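Local coordinates for putative lipoprotein LppA (PDB 2V7S) that is of unknown function but is a putative membrane-attached lipoprotein of Mycobacterium tuberculosis, from a family confined to pathogenic mycobacteria, at residues S97-A102 / R113-S119; T69-A74 / T180-T184; Y145-S151 / D163-Y169; V77-I81 / D130-A134; K46-D51 / A198-P202. All blocks are in the same frame, centred on the assembly; numbering follows the deposited sequence.

Contact 1: residues S97-A102 / R113-S119; sequences SDRNGA and RRPIANS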
# COMPACT_ATOMS: atom_id res chain seq x y z
N SER A 97 -6.78 27.72 4.82
CA SER A 97 -5.73 26.80 4.42
C SER A 97 -5.06 26.10 5.60
O SER A 97 -4.90 24.87 5.60
CB SER A 97 -4.69 27.53 3.56
OG SER A 97 -3.70 26.63 3.15
N ASP A 98 -4.68 26.85 6.63
CA ASP A 98 -4.08 26.23 7.81
C ASP A 98 -5.06 25.26 8.46
O ASP A 98 -4.68 24.16 8.81
CB ASP A 98 -3.66 27.27 8.84
CG ASP A 98 -2.55 28.18 8.33
OD1 ASP A 98 -1.91 27.84 7.30
OD2 ASP A 98 -2.36 29.24 8.95
N ARG A 99 -6.31 25.70 8.57
CA ARG A 99 -7.40 24.89 9.16
C ARG A 99 -7.56 23.53 8.46
O ARG A 99 -7.69 22.49 9.11
CB ARG A 99 -8.70 25.70 9.09
CG ARG A 99 -9.92 25.06 9.73
CD ARG A 99 -11.18 25.95 9.52
NE ARG A 99 -10.94 27.33 9.95
CZ ARG A 99 -11.38 28.42 9.31
NH1 ARG A 99 -12.08 28.31 8.19
NH2 ARG A 99 -11.10 29.62 9.79
N ASN A 100 -7.51 23.54 7.14
CA ASN A 100 -7.62 22.32 6.32
C ASN A 100 -6.46 21.32 6.44
O ASN A 100 -6.61 20.15 6.09
CB ASN A 100 -7.75 22.74 4.86
CG ASN A 100 -9.07 23.41 4.55
OD1 ASN A 100 -10.01 23.40 5.36
ND2 ASN A 100 -9.14 24.03 3.37
N GLY A 101 -5.29 21.79 6.87
CA GLY A 101 -4.11 20.95 7.05
C GLY A 101 -3.44 20.45 5.77
O GLY A 101 -3.75 20.91 4.68
N ALA A 102 -2.49 19.53 5.91
CA ALA A 102 -1.75 19.00 4.78
C ALA A 102 -2.07 17.51 4.66
O ALA A 102 -2.57 16.89 5.61
CB ALA A 102 -0.25 19.24 4.97
N ARG A 113 -5.03 13.66 8.44
CA ARG A 113 -4.34 14.86 7.90
C ARG A 113 -3.21 15.21 8.84
O ARG A 113 -3.21 14.79 10.01
CB ARG A 113 -5.30 16.06 7.79
CG ARG A 113 -6.38 15.87 6.73
CD ARG A 113 -7.43 16.98 6.78
NE ARG A 113 -8.62 16.57 6.04
CZ ARG A 113 -9.52 17.40 5.52
NH1 ARG A 113 -9.37 18.72 5.64
NH2 ARG A 113 -10.56 16.91 4.85
N ARG A 114 -2.28 16.01 8.33
CA ARG A 114 -1.19 16.55 9.12
C ARG A 114 -1.61 17.97 9.51
O ARG A 114 -1.94 18.80 8.62
CB ARG A 114 0.10 16.58 8.26
CG ARG A 114 0.63 15.18 7.84
CD ARG A 114 1.90 15.35 6.97
NE ARG A 114 3.06 15.86 7.73
CZ ARG A 114 4.07 16.58 7.21
NH1 ARG A 114 4.08 16.91 5.91
NH2 ARG A 114 5.08 17.01 7.98
N PRO A 115 -1.67 18.26 10.84
CA PRO A 115 -2.09 19.61 11.24
C PRO A 115 -1.07 20.66 10.83
O PRO A 115 0.12 20.36 10.77
CB PRO A 115 -2.19 19.54 12.75
CG PRO A 115 -1.43 18.30 13.17
CD PRO A 115 -1.41 17.38 11.99
N ILE A 116 -1.56 21.86 10.54
CA ILE A 116 -0.72 23.02 10.27
C ILE A 116 -1.14 24.04 11.33
O ILE A 116 -2.34 24.41 11.47
CB ILE A 116 -0.99 23.59 8.87
CG1 ILE A 116 -0.62 22.58 7.76
CG2 ILE A 116 -0.28 24.97 8.70
CD1 ILE A 116 -1.10 23.02 6.37
N ALA A 117 -0.18 24.45 12.13
CA ALA A 117 -0.48 25.43 13.18
C ALA A 117 -0.90 26.78 12.52
O ALA A 117 -0.41 27.13 11.41
CB ALA A 117 0.75 25.57 14.06
N ASN A 118 -1.81 27.55 13.15
CA ASN A 118 -2.12 28.89 12.60
C ASN A 118 -0.77 29.59 12.32
O ASN A 118 0.09 29.62 13.20
CB ASN A 118 -2.94 29.74 13.57
CG ASN A 118 -4.31 29.16 13.87
OD1 ASN A 118 -4.72 28.13 13.34
ND2 ASN A 118 -5.02 29.81 14.76
N SER A 119 -0.61 30.10 11.10
CA SER A 119 0.59 30.84 10.70
C SER A 119 0.85 32.07 11.58
O SER A 119 -0.06 32.81 11.93
CB SER A 119 0.49 31.32 9.25
OG SER A 119 0.13 30.24 8.38
O HOH W 1 -4.44 22.09 10.46
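The end of helix 92-100 meets strand 112-114 and the extended chain after it, where a small antiparallel sheet begins. A102 and R114 form the bridge, an antiparallel hydrogen-bonded pair. A102 N bonds R114 O at 2.9 Å, and R114 N returns the bond to A102 O. G101, with positive phi, turns the chain out of the helix and into this pairing. Its CA lies 3.4 Å from R114 O.

The side chain of R113 runs extended from CG to NE, which carries NH1 to the carbonyl of N100 near the helix end. NH1 lies in the carbonyl plane, on a lone pair of N100 O, at 3.1 Å. R113 NE has its own partner in A109 O.

At the other end D98 holds S119. S119 N bonds D98 OD2 at 2.9 Å, coming from above the carboxylate plane. S119 OG lies 2.7 Å from the same oxygen, but it also has N182 OD1 as a partner. I116 fills the middle. Its CD1 packs 3.5 Å from G101 C, and its CG2 lies against the D98 carboxylate. A water accepts from I116 N and donates to D98 O.

R63 of helix 59-80 reaches I116 O. The whole is a helix-to-strand junction, with a glycine at the helix end leading into the outermost strand, within this chain, of a small antiparallel sheet.

Contact 2: residues T69-A74 / T180-T184; sequences TARIIA and TLNIT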
# COMPACT_ATOMS: atom_id res chain seq x y z
N THR A 69 1.71 25.75 20.53
CA THR A 69 3.18 25.70 20.50
C THR A 69 3.73 26.85 19.67
O THR A 69 4.75 27.44 20.03
CB THR A 69 3.67 24.34 19.97
OG1 THR A 69 3.44 23.37 21.01
CG2 THR A 69 5.19 24.37 19.64
N ALA A 70 3.06 27.16 18.57
CA ALA A 70 3.49 28.31 17.76
C ALA A 70 3.46 29.59 18.59
O ALA A 70 4.40 30.40 18.48
CB ALA A 70 2.59 28.48 16.49
N ARG A 71 2.37 29.78 19.35
CA ARG A 71 2.23 30.91 20.30
C ARG A 71 3.41 30.92 21.28
O ARG A 71 4.04 31.95 21.50
CB ARG A 71 0.91 30.83 21.08
CG ARG A 71 0.71 31.95 22.19
CD ARG A 71 -0.68 31.85 22.93
NE ARG A 71 -1.79 31.64 21.97
CZ ARG A 71 -2.51 30.51 21.86
NH1 ARG A 71 -2.31 29.48 22.69
NH2 ARG A 71 -3.47 30.41 20.94
N ILE A 72 3.70 29.77 21.87
CA ILE A 72 4.80 29.68 22.82
C ILE A 72 6.12 30.15 22.19
O ILE A 72 6.89 30.91 22.83
CB ILE A 72 4.93 28.26 23.38
CG1 ILE A 72 3.79 28.00 24.38
CG2 ILE A 72 6.31 28.03 24.11
CD1 ILE A 72 3.59 26.52 24.70
N ILE A 73 6.40 29.65 20.99
CA ILE A 73 7.64 30.01 20.29
C ILE A 73 7.66 31.52 20.01
O ILE A 73 8.66 32.20 20.26
CB ILE A 73 7.81 29.21 18.96
CG1 ILE A 73 8.13 27.72 19.26
CG2 ILE A 73 8.95 29.84 18.07
CD1 ILE A 73 7.86 26.79 18.07
N ALA A 74 6.56 32.02 19.43
CA ALA A 74 6.46 33.42 19.03
C ALA A 74 6.63 34.33 20.25
O ALA A 74 7.32 35.35 20.17
CB ALA A 74 5.11 33.66 18.33
N THR A 180 8.05 34.73 8.97
CA THR A 180 6.93 33.92 9.43
C THR A 180 7.47 32.73 10.18
O THR A 180 8.63 32.35 10.01
CB THR A 180 6.07 33.43 8.22
OG1 THR A 180 6.90 32.71 7.29
CG2 THR A 180 5.42 34.63 7.50
N LEU A 181 6.62 32.15 11.02
CA LEU A 181 6.84 30.86 11.60
C LEU A 181 5.70 29.92 11.16
O LEU A 181 4.50 30.26 11.31
CB LEU A 181 6.85 30.99 13.16
CG LEU A 181 6.76 29.71 13.99
CD1 LEU A 181 8.04 28.87 13.77
CD2 LEU A 181 6.56 30.00 15.51
N ASN A 182 6.08 28.73 10.65
CA ASN A 182 5.07 27.74 10.33
C ASN A 182 5.43 26.40 10.94
O ASN A 182 6.60 26.13 11.17
CB ASN A 182 4.90 27.61 8.84
CG ASN A 182 4.07 28.73 8.27
OD1 ASN A 182 2.84 28.71 8.37
ND2 ASN A 182 4.74 29.72 7.69
N ILE A 183 4.40 25.61 11.24
CA ILE A 183 4.61 24.30 11.81
C ILE A 183 3.60 23.35 11.18
O ILE A 183 2.39 23.65 11.15
CB ILE A 183 4.39 24.29 13.36
CG1 ILE A 183 5.19 25.40 14.08
CG2 ILE A 183 4.74 22.89 13.96
CD1 ILE A 183 4.80 25.56 15.54
N THR A 184 4.10 22.20 10.75
CA THR A 184 3.23 21.13 10.28
C THR A 184 3.52 19.94 11.16
O THR A 184 4.68 19.67 11.50
CB THR A 184 3.55 20.79 8.81
OG1 THR A 184 3.35 21.97 8.04
CG2 THR A 184 2.61 19.72 8.28
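Apolar contacts between helix 69-74 and strand 180-184 carry this buried interface. I73 and L181 cross at about a right angle, with I73 CG2 3.5 Å from L181 CD2. In L181, CG stands anti to the backbone N (chi1 167°), and CD2 is the branch that touches the helix. The same methyl also lies against the backbone, 3.7 Å from A70 O.

I183 works through its CD1 alone. This methyl sits over A70, 3.8 Å from A70 CB and equally close to A70 CA. I73 reaches toward it tip to tip, with the two CD1 atoms 4.2 Å apart. T69 adds its CG2 at the margin, 4.3 Å from I183 CD1.

Polar bonding stays within each element or goes to other neighbours. A70 O accepts from A74 N inside the helix, beside the L181 methyl. T69 OG1 bonds Y145 OH, and N182 points away from the helix.

The short axes approach to 9.4 Å and run at 148°, closer to antiparallel than to crossed. Helix 59-80 thus lies on one face of the six-stranded sheet. A70 and A74 also touch V120 of strand 120-122, F171 of strand 169-175 meets I73 and I183, and helix 128-143 adds V138 beside I73.

Contact 3: residues Y145-S151 / D163-Y169; sequences YGATTES and DVQGNGY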
# COMPACT_ATOMS: atom_id res chain seq x y z
N TYR A 145 9.05 17.76 20.32
CA TYR A 145 8.23 16.98 19.40
C TYR A 145 9.01 15.88 18.62
O TYR A 145 8.43 15.17 17.78
CB TYR A 145 7.49 17.92 18.44
CG TYR A 145 6.38 18.68 19.13
CD1 TYR A 145 6.64 19.90 19.76
CD2 TYR A 145 5.07 18.18 19.17
CE1 TYR A 145 5.65 20.60 20.42
CE2 TYR A 145 4.05 18.88 19.81
CZ TYR A 145 4.35 20.09 20.43
OH TYR A 145 3.37 20.78 21.09
N GLY A 146 10.30 15.74 18.92
CA GLY A 146 11.20 14.85 18.19
C GLY A 146 11.70 15.37 16.85
O GLY A 146 12.27 14.61 16.06
N ALA A 147 11.50 16.65 16.59
CA ALA A 147 12.05 17.29 15.41
C ALA A 147 13.45 17.87 15.72
O ALA A 147 13.57 18.88 16.42
CB ALA A 147 11.07 18.35 14.88
N THR A 148 14.50 17.20 15.23
CA THR A 148 15.87 17.60 15.54
C THR A 148 16.82 17.64 14.33
O THR A 148 18.02 17.91 14.47
CB THR A 148 16.49 16.67 16.65
OG1 THR A 148 16.42 15.31 16.22
CG2 THR A 148 15.68 16.79 17.98
N THR A 149 16.31 17.36 13.14
CA THR A 149 17.17 17.37 11.97
C THR A 149 17.08 18.77 11.36
O THR A 149 16.00 19.18 10.91
CB THR A 149 16.75 16.27 10.95
OG1 THR A 149 16.69 15.00 11.63
CG2 THR A 149 17.75 16.18 9.76
N GLU A 150 18.21 19.47 11.34
CA GLU A 150 18.25 20.90 11.04
C GLU A 150 18.62 21.14 9.60
O GLU A 150 19.37 20.33 9.03
CB GLU A 150 19.29 21.62 11.91
CG GLU A 150 18.87 21.88 13.35
CD GLU A 150 19.80 22.86 14.04
OE1 GLU A 150 20.99 22.90 13.69
OE2 GLU A 150 19.35 23.61 14.93
N SER A 151 18.12 22.24 9.02
CA SER A 151 18.62 22.75 7.71
C SER A 151 18.34 24.25 7.48
O SER A 151 17.58 24.88 8.22
CB SER A 151 18.14 21.90 6.52
OG SER A 151 16.74 21.97 6.36
N ASP A 163 15.02 25.50 9.27
CA ASP A 163 13.99 24.46 9.20
C ASP A 163 14.50 23.28 10.05
O ASP A 163 15.68 22.93 9.97
CB ASP A 163 13.80 24.08 7.73
CG ASP A 163 12.63 23.14 7.50
OD1 ASP A 163 12.79 21.92 7.71
OD2 ASP A 163 11.55 23.61 7.06
N VAL A 164 13.63 22.72 10.89
CA VAL A 164 13.97 21.55 11.70
C VAL A 164 12.80 20.56 11.64
O VAL A 164 11.60 20.94 11.82
CB VAL A 164 14.46 21.93 13.15
CG1 VAL A 164 13.39 22.66 13.95
CG2 VAL A 164 14.98 20.68 13.93
N GLN A 165 13.15 19.30 11.33
CA GLN A 165 12.15 18.25 11.13
C GLN A 165 12.53 16.97 11.86
O GLN A 165 13.67 16.76 12.23
CB GLN A 165 12.03 17.87 9.65
CG GLN A 165 11.85 18.98 8.67
CD GLN A 165 11.95 18.45 7.26
OE1 GLN A 165 11.93 17.23 7.05
NE2 GLN A 165 12.04 19.35 6.29
N GLY A 166 11.53 16.12 12.02
CA GLY A 166 11.74 14.82 12.64
C GLY A 166 10.42 14.36 13.20
O GLY A 166 9.60 15.18 13.62
N ASN A 167 10.23 13.04 13.21
CA ASN A 167 9.07 12.44 13.85
C ASN A 167 7.80 12.87 13.11
O ASN A 167 6.69 12.84 13.65
CB ASN A 167 9.06 12.82 15.33
CG ASN A 167 8.15 11.94 16.19
OD1 ASN A 167 7.98 10.74 15.92
ND2 ASN A 167 7.61 12.52 17.27
N GLY A 168 7.96 13.24 11.84
CA GLY A 168 6.83 13.71 11.06
C GLY A 168 6.41 15.17 11.30
O GLY A 168 5.46 15.64 10.65
N TYR A 169 7.15 15.89 12.15
CA TYR A 169 6.94 17.35 12.33
C TYR A 169 7.93 18.17 11.52
O TYR A 169 9.03 17.67 11.13
CB TYR A 169 7.03 17.77 13.81
CG TYR A 169 5.98 17.13 14.67
CD1 TYR A 169 6.10 15.78 15.06
CD2 TYR A 169 4.85 17.85 15.10
CE1 TYR A 169 5.16 15.18 15.86
CE2 TYR A 169 3.87 17.23 15.88
CZ TYR A 169 4.05 15.88 16.23
OH TYR A 169 3.13 15.24 17.01
O HOH W 2 15.18 14.54 14.09
O HOH W 3 15.36 20.25 8.07
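The Y169 ring carries Y145 on one face and has G166 O at its edge, in plane. Y145 CB stands over the ring centre, 4.1 Å from the centroid, in a CH-pi contact. The two rings are oblique, with planes at 49°, and Y145 CD2 comes 3.6 Å from Y169 CE2.

These tyrosines lie at the base of the beta hairpin formed by strands 149-151 and 160-166. T149 with Q165 and S151 with D163 are antiparallel hydrogen-bonded pairs. E150 with V164 is the non-hydrogen-bonded pair between them. T148 and T149 both face Q165, a classic beta bulge: T149 N bonds Q165 O at 2.9 Å, and T148 N adds a weak bond to the same oxygen. One water joins T148 OG1, T149 OG1 and Q165 O.

G146 ends the preceding helix in a Schellman motif. A type I' turn from G166 to Y169 leads into the next strand. G166 packs close to the other segment, its CA making a CA-H...O contact with G146 O.

Helix 128-143 covers A147 and V164 with A142. N167 OD1 bonds R40 of the second subunit. The other end of the N167 amide faces Y145: ND2 donates to Y145 O at 2.8 Å, with that oxygen in the amide plane and an N-H...O angle of 168°.

Contact 4: residues V77-I81 / D130-A134; sequences VSAAI and DFKIA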
# COMPACT_ATOMS: atom_id res chain seq x y z
N VAL A 77 10.21 34.20 21.39
CA VAL A 77 11.02 34.94 20.40
C VAL A 77 10.90 36.43 20.63
O VAL A 77 11.91 37.14 20.71
CB VAL A 77 10.69 34.56 18.93
CG1 VAL A 77 11.38 35.54 17.97
CG2 VAL A 77 11.17 33.14 18.65
N SER A 78 9.67 36.91 20.76
CA SER A 78 9.40 38.32 21.02
C SER A 78 9.99 38.79 22.35
O SER A 78 10.42 39.95 22.46
CB SER A 78 7.90 38.57 20.99
OG SER A 78 7.41 38.37 19.67
N ALA A 79 10.03 37.91 23.35
CA ALA A 79 10.60 38.29 24.64
C ALA A 79 12.14 38.27 24.65
O ALA A 79 12.78 38.94 25.47
CB ALA A 79 10.02 37.45 25.75
N ALA A 80 12.74 37.52 23.73
CA ALA A 80 14.20 37.43 23.65
C ALA A 80 14.75 38.59 22.81
O ALA A 80 15.91 38.98 22.97
CB ALA A 80 14.62 36.07 23.06
N ILE A 81 13.91 39.14 21.93
CA ILE A 81 14.35 40.12 20.92
C ILE A 81 13.65 41.49 21.01
O ILE A 81 12.44 41.58 20.75
CB ILE A 81 14.28 39.54 19.46
CG1 ILE A 81 15.23 38.34 19.33
CG2 ILE A 81 14.65 40.62 18.44
CD1 ILE A 81 14.73 37.28 18.33
N ASP A 130 19.81 38.23 15.64
CA ASP A 130 18.50 37.95 16.19
C ASP A 130 17.89 36.70 15.58
O ASP A 130 17.16 35.97 16.25
CB ASP A 130 17.59 39.18 16.10
CG ASP A 130 18.05 40.32 17.03
OD1 ASP A 130 18.76 40.03 18.03
OD2 ASP A 130 17.76 41.51 16.75
N PHE A 131 18.18 36.45 14.32
CA PHE A 131 17.68 35.25 13.66
C PHE A 131 18.22 33.97 14.32
O PHE A 131 17.46 33.04 14.55
CB PHE A 131 17.96 35.25 12.16
CG PHE A 131 17.17 34.19 11.40
CD1 PHE A 131 17.77 33.01 11.00
CD2 PHE A 131 15.81 34.41 11.08
CE1 PHE A 131 17.04 32.02 10.31
CE2 PHE A 131 15.07 33.42 10.39
CZ PHE A 131 15.68 32.23 10.00
N LYS A 132 19.52 33.95 14.64
CA LYS A 132 20.12 32.81 15.34
C LYS A 132 19.46 32.62 16.69
O LYS A 132 19.20 31.50 17.10
CB LYS A 132 21.64 32.99 15.52
CG LYS A 132 22.44 33.27 14.26
CD LYS A 132 23.97 33.13 14.53
CE LYS A 132 24.81 34.29 13.93
NZ LYS A 132 25.34 34.12 12.52
N ILE A 133 19.18 33.71 17.40
CA ILE A 133 18.46 33.60 18.67
C ILE A 133 17.07 32.97 18.49
O ILE A 133 16.68 32.03 19.21
CB ILE A 133 18.40 34.96 19.43
CG1 ILE A 133 19.77 35.32 20.00
CG2 ILE A 133 17.34 34.91 20.55
CD1 ILE A 133 20.02 36.82 20.07
N ALA A 134 16.32 33.47 17.52
CA ALA A 134 14.96 32.96 17.31
C ALA A 134 15.03 31.48 16.88
O ALA A 134 14.19 30.67 17.31
CB ALA A 134 14.26 33.78 16.26
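I81 and D130 both set their CG branches beside the backbone N (I81 CG1 at chi1 -62°, D130 CG at chi1 -68°). This leaves I81 CG2 facing the carboxylate of D130, while CD1 runs on toward the helix backbone. The two side chains meet at a slant. I81 CG2 is 3.6 Å from D130 OD2 and nearly as close to D130 CG. I81 CD1 comes 3.5 Å from D130 O, an oxygen already bonded by A134 N within the helix.

The same CD1 also touches two other side chains of segment 130-134. It is 4.1 Å from A134 CB and 4.2 Å from I133 CG2. I133 CG2 in turn meets A80 CB at 3.9 Å. V77, one turn further back, meets A134 CB with both branches: CG1 is 3.8 Å from A134 CB, and CG2 lies 4.0 Å from it. V77 and A134 bring the backbones closest here, with their CA atoms 5.4 Å apart.

The contact joins the C-terminal end of helix 59-80 to the first turns of helix 128-143. I81 is the first residue to leave the helix. F126, in the loop before the second helix, touches V77, I81 and A134. I137 of the same helix continues the packing against V77 and A80, while L173 of strand 169-175 lies against A134.

The contact is van der Waals throughout. The small side chain of A134 is consistent with the close approach to V77. The one polar side chain, D130, is met by the carbons of I81, with no hydrogen bond to segment 77-81. Shape rather than polar pairing joins the two segments.

Contact 5: residues K46-D51 / A198-P202; sequences KIQLID and AGQLP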
# COMPACT_ATOMS: atom_id res chain seq x y z
N LYS A 46 -5.01 -2.10 5.66
CA LYS A 46 -5.57 -0.74 5.66
C LYS A 46 -6.27 -0.50 6.99
O LYS A 46 -6.15 0.57 7.61
CB LYS A 46 -6.64 -0.55 4.56
CG LYS A 46 -6.20 -0.86 3.15
CD LYS A 46 -7.41 -0.88 2.17
CE LYS A 46 -6.92 -0.70 0.73
NZ LYS A 46 -7.98 -0.98 -0.28
N ILE A 47 -7.02 -1.52 7.43
CA ILE A 47 -7.75 -1.42 8.67
C ILE A 47 -6.75 -1.38 9.83
O ILE A 47 -6.84 -0.52 10.69
CB ILE A 47 -8.75 -2.57 8.85
CG1 ILE A 47 -9.86 -2.52 7.79
CG2 ILE A 47 -9.36 -2.51 10.26
CD1 ILE A 47 -10.47 -3.92 7.44
N GLN A 48 -5.79 -2.29 9.83
CA GLN A 48 -4.75 -2.32 10.86
C GLN A 48 -3.95 -1.01 10.98
O GLN A 48 -3.59 -0.59 12.09
CB GLN A 48 -3.80 -3.51 10.61
CG GLN A 48 -4.48 -4.86 10.83
CD GLN A 48 -3.65 -6.06 10.39
OE1 GLN A 48 -2.53 -5.93 9.90
NE2 GLN A 48 -4.21 -7.25 10.59
N LEU A 49 -3.66 -0.39 9.84
CA LEU A 49 -2.92 0.88 9.81
C LEU A 49 -3.69 1.94 10.59
O LEU A 49 -3.16 2.59 11.50
CB LEU A 49 -2.71 1.37 8.36
CG LEU A 49 -1.93 2.69 8.20
CD1 LEU A 49 -0.52 2.48 8.63
CD2 LEU A 49 -1.92 3.10 6.74
N ILE A 50 -4.96 2.11 10.23
CA ILE A 50 -5.83 3.03 10.94
C ILE A 50 -5.87 2.72 12.44
O ILE A 50 -5.64 3.60 13.27
CB ILE A 50 -7.22 3.03 10.29
CG1 ILE A 50 -7.09 3.70 8.90
CG2 ILE A 50 -8.26 3.73 11.20
CD1 ILE A 50 -8.29 3.55 8.00
N ASP A 51 -6.13 1.45 12.78
CA ASP A 51 -6.28 1.04 14.18
C ASP A 51 -5.01 1.32 14.98
O ASP A 51 -5.07 1.78 16.13
CB ASP A 51 -6.66 -0.41 14.30
CG ASP A 51 -8.14 -0.68 14.04
OD1 ASP A 51 -8.95 0.27 13.82
OD2 ASP A 51 -8.48 -1.87 14.03
N ALA A 198 -13.22 0.32 16.22
CA ALA A 198 -11.94 -0.23 15.76
C ALA A 198 -12.12 -1.54 14.95
O ALA A 198 -13.05 -2.33 15.21
CB ALA A 198 -11.03 -0.47 16.96
N GLY A 199 -11.27 -1.76 13.95
CA GLY A 199 -11.31 -2.99 13.17
C GLY A 199 -12.25 -2.93 11.97
O GLY A 199 -12.52 -3.93 11.31
N GLN A 200 -12.74 -1.74 11.68
CA GLN A 200 -13.65 -1.56 10.57
C GLN A 200 -13.01 -0.65 9.55
O GLN A 200 -12.32 0.29 9.93
CB GLN A 200 -14.94 -0.95 11.07
CG GLN A 200 -15.78 -1.89 11.92
CD GLN A 200 -16.94 -2.47 11.15
OE1 GLN A 200 -17.68 -1.65 10.54
NE2 GLN A 200 -17.10 -3.72 11.15
N LEU A 201 -13.26 -0.89 8.27
CA LEU A 201 -12.80 0.04 7.23
C LEU A 201 -13.66 1.30 7.22
O LEU A 201 -14.88 1.22 7.25
CB LEU A 201 -12.75 -0.62 5.85
CG LEU A 201 -11.77 0.06 4.87
CD1 LEU A 201 -10.32 -0.33 5.14
CD2 LEU A 201 -12.14 -0.22 3.41
N PRO A 202 -13.03 2.49 7.18
CA PRO A 202 -13.92 3.63 7.09
C PRO A 202 -14.65 3.58 5.75
O PRO A 202 -14.04 3.22 4.73
CB PRO A 202 -12.98 4.83 7.15
CG PRO A 202 -11.73 4.30 7.78
CD PRO A 202 -11.62 2.91 7.22
O HOH W 4 -10.49 1.20 11.81
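D51 and G199 form the polar link between helix 46-51 and the C-terminal loop 198-202. G199 N donates to D51 OD1 at 3.1 Å, using the syn lone pair, with an N-H...O angle of 164°. OD2 of the same carboxylate lies 2.8 Å from G199 N. A198 sits beside it, its CA 3.6 Å from D51 OD1.

Apolar contacts follow along the helix. I47 and L201 cross at about a right angle, with I47 CG1 a tight 3.5 Å from L201 CD1. L201 CG stands anti to the backbone N (chi1 -156°), and CD1 also reaches K46 CB. The other branch of I47, CG2, lies 3.4 Å from G199 C. I50 CD1 reaches the P202 ring at CD and CG.

Around this shell, a water donates to both D51 OD1 and Q200 O and bridges helix to loop. R54 forms a salt bridge with D51 OD1, so that oxygen has three partners and the carboxylate is probably kept charged.

The loop follows helix 191-194 and runs along helix 37-53 near the surface. I111 also touches I50. L49 packs on L107 and on L41 of the second subunit.

Contacts 1 to 4 belong to the main body, and contact 5 lies apart at one end. Contacts 2 and 3 reach the same six-stranded sheet, their centres 14 Å apart. Contacts 2 and 4 share helix 59-80. Contact 1 touches contact 2 through A117 N and I183 O, and contact 3 through R114 NH2 and G168 O. Contacts 4 and 5 lie on opposite sides of the chain's centre, about 44 Å between centres. Along the chain, contact 5 encloses all the others, and contact 2 encloses 1, 3 and 4. The protein is thus elongated, and the two ends of the modelled chain come together beyond the sheet, where helix 37-53 also meets the second subunit.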